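Local atomic coordinates of terminal uridylyltransferase 1 (Trypanosoma brucei, PDB entry 5HZD), a protein that adds uridines to the 3' end of guide RNAs, ribosomal RNAs and some mRNAs, and takes part in mitochondrial RNA editing. Residues 224-229 with 243-248. Sequence-based numbering, arbitrary orientation.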
loop_
_atom_site.group_PDB
_atom_site.type_symbol
_atom_site.label_atom_id
_atom_site.label_comp_id
_atom_site.label_asym_id
_atom_site.label_seq_id
_atom_site.Cartn_x
_atom_site.Cartn_y
_atom_site.Cartn_z
ATOM N N GLY A 224 29.290 -5.844 16.296
ATOM C CA GLY A 224 29.376 -6.748 17.431
ATOM C C GLY A 224 30.294 -7.923 17.159
ATOM O O GLY A 224 30.794 -8.068 16.046
ATOM N N PRO A 225 30.507 -8.777 18.180
ATOM C CA PRO A 225 31.535 -9.828 18.197
ATOM C C PRO A 225 31.343 -10.954 17.180
ATOM O O PRO A 225 32.314 -11.626 16.843
ATOM C CB PRO A 225 31.448 -10.381 19.627
ATOM C CG PRO A 225 30.046 -10.081 20.059
ATOM C CD PRO A 225 29.709 -8.764 19.420
ATOM N N THR A 226 30.128 -11.169 16.695
ATOM C CA THR A 226 29.918 -12.237 15.719
ATOM C C THR A 226 29.749 -11.705 14.298
ATOM O O THR A 226 29.693 -12.479 13.337
ATOM C CB THR A 226 28.692 -13.117 16.074
ATOM O OG1 THR A 226 27.522 -12.297 16.201
ATOM C CG2 THR A 226 28.935 -13.875 17.374
ATOM N N GLY A 227 29.685 -10.383 14.168
ATOM C CA GLY A 227 29.324 -9.767 12.900
ATOM C C GLY A 227 30.361 -9.822 11.791
ATOM O O GLY A 227 30.017 -9.782 10.622
ATOM N N VAL A 228 31.638 -9.884 12.139
ATOM C CA VAL A 228 32.669 -9.832 11.115
ATOM C C VAL A 228 33.221 -11.211 10.822
ATOM O O VAL A 228 33.794 -11.860 11.706
ATOM C CB VAL A 228 33.844 -8.938 11.531
ATOM C CG1 VAL A 228 35.007 -9.139 10.569
ATOM C CG2 VAL A 228 33.430 -7.481 11.585
ATOM N N GLN A 229 33.077 -11.665 9.582
ATOM C CA GLN A 229 33.601 -12.980 9.219
ATOM C C GLN A 229 35.016 -12.938 8.675
ATOM O O GLN A 229 35.826 -13.802 8.996
ATOM C CB GLN A 229 32.683 -13.688 8.225
ATOM C CG GLN A 229 31.398 -14.182 8.821
ATOM C CD GLN A 229 30.609 -15.021 7.827
ATOM O OE1 GLN A 229 31.053 -15.245 6.691
ATOM N NE2 GLN A 229 29.439 -15.492 8.249
ATOM N N THR A 243 33.794 -9.166 4.851
ATOM C CA THR A 243 32.613 -10.006 4.749
ATOM C C THR A 243 31.969 -10.096 6.118
ATOM O O THR A 243 32.617 -10.445 7.105
ATOM C CB THR A 243 32.975 -11.408 4.258
ATOM O OG1 THR A 243 33.506 -11.306 2.935
ATOM C CG2 THR A 243 31.731 -12.297 4.222
ATOM N N LEU A 244 30.688 -9.780 6.176
ATOM C CA LEU A 244 29.973 -9.725 7.434
ATOM C C LEU A 244 29.079 -10.951 7.509
ATOM O O LEU A 244 28.897 -11.632 6.508
ATOM C CB LEU A 244 29.133 -8.442 7.512
ATOM C CG LEU A 244 29.929 -7.126 7.589
ATOM C CD1 LEU A 244 31.074 -7.228 8.600
ATOM C CD2 LEU A 244 30.458 -6.685 6.236
ATOM N N GLU A 245 28.508 -11.209 8.680
ATOM C CA GLU A 245 27.751 -12.454 8.898
ATOM C C GLU A 245 26.410 -12.470 8.167
ATOM O O GLU A 245 25.822 -13.543 7.939
ATOM C CB GLU A 245 27.539 -12.690 10.395
ATOM C CG GLU A 245 26.602 -11.699 11.057
ATOM C CD GLU A 245 26.517 -11.887 12.563
ATOM O OE1 GLU A 245 26.074 -10.945 13.259
ATOM O OE2 GLU A 245 26.893 -12.978 13.049
ATOM N N SER A 246 25.925 -11.288 7.794
ATOM C CA SER A 246 24.621 -11.172 7.148
ATOM C C SER A 246 24.599 -9.906 6.307
ATOM O O SER A 246 25.471 -9.056 6.436
ATOM C CB SER A 246 23.514 -11.104 8.192
ATOM O OG SER A 246 23.529 -9.861 8.867
ATOM N N THR A 247 23.601 -9.791 5.439
ATOM C CA THR A 247 23.426 -8.561 4.662
ATOM C C THR A 247 23.089 -7.378 5.550
ATOM O O THR A 247 23.435 -6.247 5.237
ATOM C CB THR A 247 22.317 -8.730 3.600
ATOM O OG1 THR A 247 21.162 -9.308 4.218
ATOM C CG2 THR A 247 22.789 -9.644 2.475
ATOM N N THR A 248 22.384 -7.606 6.652
ATOM C CA THR A 248 22.075 -6.507 7.550
ATOM C C THR A 248 23.351 -6.036 8.267
ATOM O O THR A 248 23.592 -4.824 8.382
ATOM C CB THR A 248 20.979 -6.891 8.555
ATOM O OG1 THR A 248 19.809 -7.299 7.826
ATOM C CG2 THR A 248 20.612 -5.720 9.418
#
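Thr-243 O accepts a hydrogen bond from Gln-229 N at 2.8 Å. The two side chains cross obliquely, with Thr-243 CG2 near Gln-229 OE1. OE1 itself is bonded to Arg-197, which also binds Leu-244 O. The hydroxyl of Thr-243 bonds to Ser-198. Leu-244 forms a non-hydrogen-bonded antiparallel pair with Val-228, with the CA atoms 4.6 Å apart. Both side chains lie on the same sheet face, where Leu-244 CD1 packs on Val-228 CG2 at 3.8 Å. Helix 209-223 covers Val-228 there, and helix 247-254 covers Leu-244. This is the open end of a beta hairpin, strands 228-233 and 239-244, at the edge of a four-stranded antiparallel sheet. Segment 224-229 enters it from a type I turn, Gly-224 to Gly-227. Glu-245 N closes the pairing with a bond to Gly-227 O at 2.8 Å. The same oxygen meets Leu-244 CA in a C-H...O contact. Glu-245 CG sits between its backbone N and carbonyl carbon (chi1 69°), and the chain is extended beyond. Its carboxylate passes beside Gly-227 CA to the turn. There OE2 takes a weak hydrogen bond from Thr-226 OG1 at 3.3 Å. OE2 is also 2.9 Å from Thr-226 O; two acceptors this close would probably repel if the acid is charged, and may raise its pKa. Gln-229 NE2 lies 3.5 Å from Glu-245 CA, its amide plane 81° from the carboxylate.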